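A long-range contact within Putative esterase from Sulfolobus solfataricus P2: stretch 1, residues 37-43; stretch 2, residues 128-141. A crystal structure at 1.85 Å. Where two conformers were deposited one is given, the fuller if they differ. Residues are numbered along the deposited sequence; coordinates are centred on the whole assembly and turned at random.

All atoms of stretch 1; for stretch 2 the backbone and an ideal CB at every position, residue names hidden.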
ATOM      1  N   ILE A  37     -16.976  -4.018   2.432  1.00 23.07           N
ATOM      2  CA  ILE A  37     -16.638  -4.936   1.310  1.00 25.84           C
ATOM      3  C   ILE A  37     -15.146  -4.932   1.232  1.00 26.49           C
ATOM      4  O   ILE A  37     -14.514  -3.895   1.483  1.00 24.85           O
ATOM      5  CB  ILE A  37     -17.194  -4.429  -0.061  1.00 24.76           C
ATOM      6  CG1 ILE A  37     -18.702  -4.219   0.038  1.00 31.46           C
ATOM      7  CG2 ILE A  37     -16.828  -5.422  -1.274  1.00 26.84           C
ATOM      8  CD1 ILE A  37     -19.303  -3.674  -1.246  1.00 32.77           C
ATOM      9  N   ILE A  38     -14.569  -6.079   0.870  1.00 26.03           N
ATOM     10  CA  ILE A  38     -13.116  -6.189   0.554  1.00 25.26           C
ATOM     11  C   ILE A  38     -12.973  -6.888  -0.787  1.00 26.37           C
ATOM     12  O   ILE A  38     -13.926  -7.514  -1.276  1.00 25.61           O
ATOM     13  CB  ILE A  38     -12.245  -6.864   1.641  1.00 23.56           C
ATOM     14  CG1 ILE A  38     -12.725  -8.307   1.895  1.00 24.79           C
ATOM     15  CG2 ILE A  38     -12.298  -6.056   2.907  1.00 24.48           C
ATOM     16  CD1 ILE A  38     -11.847  -9.091   2.893  1.00 25.43           C
ATOM     17  N   SER A  39     -11.852  -6.664  -1.452  1.00 23.91           N
ATOM     18  CA  SER A  39     -11.582  -7.384  -2.662  1.00 25.15           C
ATOM     19  C   SER A  39     -10.136  -7.845  -2.755  1.00 26.18           C
ATOM     20  O   SER A  39      -9.278  -7.441  -1.990  1.00 24.04           O
ATOM     21  CB  SER A  39     -12.087  -6.650  -3.921  1.00 30.19           C
ATOM     22  OG  SER A  39     -11.938  -5.247  -3.824  1.00 34.69           O
ATOM     23  N   LEU A  40      -9.895  -8.761  -3.682  1.00 28.27           N
ATOM     24  CA  LEU A  40      -8.624  -9.418  -3.813  1.00 29.88           C
ATOM     25  C   LEU A  40      -8.241  -9.478  -5.275  1.00 28.74           C
ATOM     26  O   LEU A  40      -9.081  -9.835  -6.099  1.00 24.95           O
ATOM     27  CB  LEU A  40      -8.754 -10.846  -3.285  1.00 32.24           C
ATOM     28  CG  LEU A  40      -7.648 -11.850  -3.427  1.00 34.38           C
ATOM     29  CD1 LEU A  40      -6.462 -11.170  -2.807  1.00 36.94           C
ATOM     30  CD2 LEU A  40      -8.056 -13.120  -2.649  1.00 36.38           C
ATOM     31  N   HIS A  41      -7.010  -9.071  -5.602  1.00 25.86           N
ATOM     32  CA  HIS A  41      -6.497  -9.141  -6.977  1.00 25.22           C
ATOM     33  C   HIS A  41      -5.422 -10.170  -7.038  1.00 25.64           C
ATOM     34  O   HIS A  41      -4.628 -10.268  -6.158  1.00 26.03           O
ATOM     35  CB  HIS A  41      -5.872  -7.807  -7.444  1.00 29.04           C
ATOM     36  CG  HIS A  41      -6.814  -6.631  -7.388  1.00 24.85           C
ATOM     37  ND1 HIS A  41      -7.113  -5.860  -8.495  1.00 28.15           N
ATOM     38  CD2 HIS A  41      -7.481  -6.075  -6.352  1.00 28.05           C
ATOM     39  CE1 HIS A  41      -7.967  -4.911  -8.147  1.00 29.31           C
ATOM     40  NE2 HIS A  41      -8.195  -5.004  -6.845  1.00 27.97           N
ATOM     41  N   LYS A  42      -5.410 -10.942  -8.111  1.00 25.03           N
ATOM     42  CA  LYS A  42      -4.324 -11.857  -8.413  1.00 26.16           C
ATOM     43  C   LYS A  42      -3.731 -11.434  -9.765  1.00 26.52           C
ATOM     44  O   LYS A  42      -4.471 -11.112 -10.715  1.00 28.85           O
ATOM     45  CB  LYS A  42      -4.830 -13.302  -8.527  1.00 24.50           C
ATOM     46  CG  LYS A  42      -3.737 -14.349  -8.775  1.00 23.98           C
ATOM     47  CD  LYS A  42      -4.328 -15.696  -9.034  1.00 25.32           C
ATOM     48  CE  LYS A  42      -3.278 -16.761  -9.250  1.00 22.30           C
ATOM     49  NZ  LYS A  42      -3.948 -18.058  -9.391  1.00 22.71           N
ATOM     50  N   VAL A  43      -2.406 -11.417  -9.836  1.00 25.03           N
ATOM     51  CA  VAL A  43      -1.710 -11.184 -11.096  1.00 24.69           C
ATOM     52  C   VAL A  43      -0.732 -12.327 -11.353  1.00 24.74           C
ATOM     53  O   VAL A  43       0.010 -12.729 -10.479  1.00 27.80           O
ATOM     54  CB  VAL A  43      -0.962  -9.820 -11.099  1.00 23.68           C
ATOM     55  CG1 VAL A  43      -0.184  -9.546 -12.441  1.00 23.27           C
ATOM     56  CG2 VAL A  43      -1.959  -8.657 -10.753  1.00 24.61           C
ATOM     57  N   UNK A 128      -8.831  -9.313  10.305  1.00 26.73           N
ATOM     58  CA  UNK A 128      -9.812 -10.303   9.875  1.00 26.85           C
ATOM     59  C   UNK A 128      -9.926 -10.325   8.344  1.00 27.77           C
ATOM     60  O   UNK A 128     -10.097 -11.386   7.736  1.00 25.71           O
ATOM     61  CB  UNK A 128     -11.174 -10.009  10.507  1.00 26.85           C
ATOM     62  N   UNK A 129      -9.806  -9.164   7.714  1.00 24.96           N
ATOM     63  CA  UNK A 129      -9.911  -9.051   6.282  1.00 25.34           C
ATOM     64  C   UNK A 129      -8.676  -9.656   5.615  1.00 25.07           C
ATOM     65  O   UNK A 129      -8.788 -10.362   4.618  1.00 25.80           O
ATOM     66  CB  UNK A 129     -10.090  -7.587   5.873  1.00 25.34           C
ATOM     67  N   UNK A 130      -7.484  -9.343   6.129  1.00 25.01           N
ATOM     68  CA  UNK A 130      -6.282  -9.964   5.618  1.00 27.34           C
ATOM     69  C   UNK A 130      -6.373 -11.523   5.755  1.00 26.41           C
ATOM     70  O   UNK A 130      -5.970 -12.253   4.842  1.00 25.31           O
ATOM     71  CB  UNK A 130      -5.063  -9.417   6.363  1.00 27.34           C
ATOM     72  N   UNK A 131      -6.860 -12.014   6.897  1.00 27.82           N
ATOM     73  CA  UNK A 131      -7.045 -13.448   7.110  1.00 25.85           C
ATOM     74  C   UNK A 131      -7.938 -14.132   6.041  1.00 26.03           C
ATOM     75  O   UNK A 131      -7.615 -15.230   5.538  1.00 28.14           O
ATOM     76  CB  UNK A 131      -7.652 -13.669   8.497  1.00 25.85           C
ATOM     77  N   UNK A 132      -9.058 -13.505   5.711  1.00 25.24           N
ATOM     78  CA  UNK A 132      -9.925 -14.014   4.653  1.00 24.00           C
ATOM     79  C   UNK A 132      -9.189 -14.124   3.324  1.00 25.73           C
ATOM     80  O   UNK A 132      -9.416 -15.070   2.562  1.00 25.36           O
ATOM     81  CB  UNK A 132     -11.151 -13.112   4.496  1.00 24.00           C
ATOM     82  N   UNK A 133      -8.364 -13.129   3.006  1.00 26.10           N
ATOM     83  CA  UNK A 133      -7.591 -13.145   1.760  1.00 23.22           C
ATOM     84  C   UNK A 133      -6.529 -14.282   1.810  1.00 24.25           C
ATOM     85  O   UNK A 133      -6.344 -15.021   0.844  1.00 26.62           O
ATOM     86  CB  UNK A 133      -6.921 -11.788   1.535  1.00 23.22           C
ATOM     87  N   UNK A 134      -5.815 -14.400   2.925  1.00 25.58           N
ATOM     88  CA  UNK A 134      -4.789 -15.432   3.071  1.00 25.59           C
ATOM     89  C   UNK A 134      -5.371 -16.842   2.927  1.00 26.42           C
ATOM     90  O   UNK A 134      -4.788 -17.679   2.254  1.00 25.55           O
ATOM     91  CB  UNK A 134      -4.096 -15.292   4.428  1.00 25.59           C
ATOM     92  N   UNK A 135      -6.513 -17.086   3.553  0.50 26.60           N
ATOM     93  CA  UNK A 135      -7.182 -18.380   3.467  0.50 25.81           C
ATOM     94  C   UNK A 135      -7.528 -18.708   2.004  0.50 24.43           C
ATOM     95  O   UNK A 135      -7.325 -19.828   1.529  0.50 25.46           O
ATOM     96  CB  UNK A 135      -8.445 -18.385   4.331  0.50 25.81           C
ATOM     97  N   UNK A 136      -8.059 -17.724   1.289  1.00 26.72           N
ATOM     98  CA  UNK A 136      -8.390 -17.887  -0.122  1.00 25.99           C
ATOM     99  C   UNK A 136      -7.137 -18.198  -0.961  1.00 23.70           C
ATOM    100  O   UNK A 136      -7.136 -19.077  -1.874  1.00 25.01           O
ATOM    101  CB  UNK A 136      -9.077 -16.624  -0.647  1.00 25.99           C
ATOM    102  N   UNK A 137      -6.080 -17.431  -0.696  1.00 25.45           N
ATOM    103  CA  UNK A 137      -4.805 -17.607  -1.397  1.00 24.02           C
ATOM    104  C   UNK A 137      -4.234 -18.997  -1.233  1.00 24.22           C
ATOM    105  O   UNK A 137      -3.667 -19.552  -2.173  1.00 23.63           O
ATOM    106  CB  UNK A 137      -3.785 -16.580  -0.900  1.00 24.02           C
ATOM    107  N   UNK A 138      -4.309 -19.535  -0.023  1.00 24.80           N
ATOM    108  CA  UNK A 138      -3.775 -20.863   0.232  1.00 26.38           C
ATOM    109  C   UNK A 138      -4.426 -21.896  -0.678  1.00 23.13           C
ATOM    110  O   UNK A 138      -3.743 -22.766  -1.245  1.00 26.47           O
ATOM    111  CB  UNK A 138      -3.978 -21.247   1.699  1.00 26.38           C
ATOM    112  N   UNK A 139      -5.745 -21.810  -0.816  1.00 22.27           N
ATOM    113  CA  UNK A 139      -6.473 -22.704  -1.667  1.00 22.96           C
ATOM    114  C   UNK A 139      -6.238 -22.412  -3.153  1.00 22.22           C
ATOM    115  O   UNK A 139      -6.057 -23.346  -3.954  1.00 23.21           O
ATOM    116  CB  UNK A 139      -7.965 -22.621  -1.338  1.00 22.96           C
ATOM    117  N   UNK A 140      -6.286 -21.149  -3.536  1.00 24.45           N
ATOM    118  CA  UNK A 140      -6.036 -20.786  -4.918  1.00 22.96           C
ATOM    119  C   UNK A 140      -4.619 -21.143  -5.455  1.00 23.63           C
ATOM    120  O   UNK A 140      -4.487 -21.630  -6.564  1.00 24.96           O
ATOM    121  CB  UNK A 140      -6.266 -19.281  -5.065  1.00 22.96           C
ATOM    122  N   UNK A 141      -3.589 -20.873  -4.658  1.00 22.72           N
ATOM    123  CA  UNK A 141      -2.194 -21.082  -5.035  1.00 25.63           C
ATOM    124  C   UNK A 141      -1.659 -22.446  -4.673  1.00 26.70           C
ATOM    125  O   UNK A 141      -0.620 -22.891  -5.173  1.00 26.26           O
ATOM    126  CB  UNK A 141      -1.317 -20.014  -4.378  1.00 25.63           C
TER

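Strand 37-43 and helix 128-141 run at 37° to one another, their axes 9.4 Å apart at closest approach. Ile38, Leu40 and Lys42 point toward the helix, so stretch 2 meets two aliphatic groups and then an extended ammonium.

Position 128 has nothing of stretch 1 within 5.5 Å of its ideal CB, and many residues would suit; it is Ser128. At 129 CA-to-CB points toward the strand and the ideal CB lies 3.8 Å from Ile38 CD1. An aliphatic side chain, or a short polar one with partners elsewhere, would fit. Asp129 (chi1 m) puts OD2 3.5 Å from Ile38 CG2, a contact without a hydrogen bond; both carboxylate oxygens are bonded elsewhere in the structure.

Positions 130 and 131 are unconstrained by the strand; 130 points away. They are Ile130 and Lys131.

At 132 the ideal CB is 4.4 Å from Ile38 CD1, at the margin of the contact, so an apolar or a long polar chain is possible. Glu132 touches Ile38 CD1 through its CB at 4.4 Å, and the end of its side chain leads away.

Position 133 faces Leu40: their CA atoms are 6.8 Å apart, and the ideal CB is 4.4 Å from Leu40 CD1. So close a backbone favours a compact apolar residue such as Ala, Val or Ile. Val133 (chi1 t) brings CG1 to 3.5 Å from Leu40 CD1.

At 134 and 135 stretch 1 sets no preference, and any helix-compatible side chain would do. They are Val134 and Ser135; Ser135 OG donates to Lys131 O at 3.0 Å.

At 136 the ideal CB is 4.2 Å from Leu40 CD2, with no polar side-chain group of stretch 1 nearby, which suits Leu, Met or an aromatic. Phe136 (chi1 t) places CD1 3.3 Å from Leu40 CD2, which meets the ring obliquely.

Position 137 points sideways, so a longer apolar chain could bend inward; Ile137 does come nearer, its CG1 4.6 Å from Leu40 CD2, just beyond contact. Positions 138 and 139 are out of reach, so the choice is free: Lys138 and Arg139.

At 140 the ideal CB lies 5.1 Å from Lys42 NZ, the end of an all-t chain. Asp or Glu would answer the charge; Asn or Gln could accept a hydrogen bond. Asp140 forms a salt bridge, Lys42 NZ donating to Asp140 OD2 at 2.8 Å. Two waters each accept from Lys42 NZ: one donates to Asp140 O, the other to Asp140 OD1.

Position 141 points sideways, leaving the choice open; Ser141 OG donates to Ile137 O at 2.6 Å.

Stretch 2 (128-141) SDIKEVVSFIKRDS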
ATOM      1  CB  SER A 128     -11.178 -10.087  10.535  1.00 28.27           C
ATOM      2  OG  SER A 128     -11.883  -8.963   9.990  1.00 29.47           O
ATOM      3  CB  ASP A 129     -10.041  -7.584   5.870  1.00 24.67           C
ATOM      4  CG  ASP A 129     -11.370  -6.952   6.296  1.00 28.28           C
ATOM      5  OD1 ASP A 129     -12.279  -7.686   6.636  1.00 26.81           O
ATOM      6  OD2 ASP A 129     -11.513  -5.699   6.262  1.00 25.83           O
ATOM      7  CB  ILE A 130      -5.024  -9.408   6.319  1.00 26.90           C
ATOM      8  CG1 ILE A 130      -4.892  -7.870   6.059  1.00 28.82           C
ATOM      9  CG2 ILE A 130      -3.779 -10.120   5.800  1.00 24.77           C
ATOM     10  CD1 ILE A 130      -3.836  -7.139   6.987  1.00 23.83           C
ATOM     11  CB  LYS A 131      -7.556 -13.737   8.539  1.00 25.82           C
ATOM     12  CG  LYS A 131      -7.916 -15.212   8.830  1.00 30.55           C
ATOM     13  CD  LYS A 131      -6.836 -16.274   8.565  1.00 33.77           C
ATOM     14  CE  LYS A 131      -6.121 -16.757   9.791  1.00 29.94           C
ATOM     15  NZ  LYS A 131      -5.176 -17.871   9.474  1.00 31.29           N
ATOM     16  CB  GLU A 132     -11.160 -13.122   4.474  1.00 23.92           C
ATOM     17  CG  GLU A 132     -12.173 -13.114   5.556  1.00 25.54           C
ATOM     18  CD  GLU A 132     -12.716 -14.489   5.898  1.00 36.94           C
ATOM     19  OE1 GLU A 132     -12.932 -15.328   5.017  1.00 29.41           O
ATOM     20  OE2 GLU A 132     -12.884 -14.716   7.088  1.00 40.86           O
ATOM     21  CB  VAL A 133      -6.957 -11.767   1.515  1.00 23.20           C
ATOM     22  CG1 VAL A 133      -5.804 -11.850   0.573  1.00 23.99           C
ATOM     23  CG2 VAL A 133      -8.045 -10.736   1.088  1.00 22.32           C
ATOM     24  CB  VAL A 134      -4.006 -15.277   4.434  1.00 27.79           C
ATOM     25  CG1 VAL A 134      -3.165 -16.536   4.749  1.00 25.89           C
ATOM     26  CG2 VAL A 134      -3.159 -13.957   4.428  1.00 22.95           C
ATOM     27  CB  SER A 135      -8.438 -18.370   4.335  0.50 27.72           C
ATOM     28  OG  SER A 135      -8.106 -18.177   5.702  0.50 28.44           O
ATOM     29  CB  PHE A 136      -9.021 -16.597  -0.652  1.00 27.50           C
ATOM     30  CG  PHE A 136      -9.425 -16.667  -2.100  1.00 27.65           C
ATOM     31  CD1 PHE A 136      -8.528 -16.345  -3.107  1.00 30.97           C
ATOM     32  CD2 PHE A 136     -10.664 -17.133  -2.452  1.00 39.87           C
ATOM     33  CE1 PHE A 136      -8.886 -16.452  -4.452  1.00 33.17           C
ATOM     34  CE2 PHE A 136     -11.017 -17.237  -3.794  1.00 40.36           C
ATOM     35  CZ  PHE A 136     -10.128 -16.883  -4.777  1.00 30.24           C
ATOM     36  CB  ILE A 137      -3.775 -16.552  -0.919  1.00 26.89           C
ATOM     37  CG1 ILE A 137      -4.183 -15.168  -1.415  1.00 26.94           C
ATOM     38  CG2 ILE A 137      -2.369 -16.852  -1.428  1.00 26.19           C
ATOM     39  CD1 ILE A 137      -3.230 -14.035  -0.964  1.00 23.11           C
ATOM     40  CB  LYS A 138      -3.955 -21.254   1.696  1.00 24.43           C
ATOM     41  CG  LYS A 138      -3.136 -20.479   2.685  1.00 26.76           C
ATOM     42  CD  LYS A 138      -3.280 -21.173   4.042  1.00 32.71           C
ATOM     43  CE  LYS A 138      -2.513 -20.472   5.086  1.00 34.83           C
ATOM     44  NZ  LYS A 138      -2.263 -21.370   6.235  1.00 26.97           N
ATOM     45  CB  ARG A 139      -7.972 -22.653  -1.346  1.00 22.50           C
ATOM     46  CG  ARG A 139      -8.739 -23.722  -2.097  1.00 22.79           C
ATOM     47  CD  ARG A 139     -10.198 -23.742  -1.745  1.00 24.15           C
ATOM     48  NE  ARG A 139     -10.817 -24.942  -2.302  1.00 25.83           N
ATOM     49  CZ  ARG A 139     -12.046 -25.002  -2.801  1.00 30.19           C
ATOM     50  NH1 ARG A 139     -12.802 -23.911  -2.891  1.00 33.45           N
ATOM     51  NH2 ARG A 139     -12.507 -26.141  -3.264  1.00 29.44           N
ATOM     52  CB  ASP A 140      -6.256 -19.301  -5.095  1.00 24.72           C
ATOM     53  CG  ASP A 140      -6.199 -18.871  -6.560  1.00 27.51           C
ATOM     54  OD1 ASP A 140      -7.124 -19.263  -7.289  1.00 27.57           O
ATOM     55  OD2 ASP A 140      -5.250 -18.169  -6.960  1.00 24.61           O
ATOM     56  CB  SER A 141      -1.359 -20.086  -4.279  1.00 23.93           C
ATOM     57  OG  SER A 141      -1.338 -20.378  -2.920  1.00 25.59           O
TER
HETATM   58  O   HOH W   1      -2.903 -20.706  -8.844  1.00 32.48           O
HETATM   59  O   HOH W   2      -7.060 -18.500  -9.956  1.00 35.49           O
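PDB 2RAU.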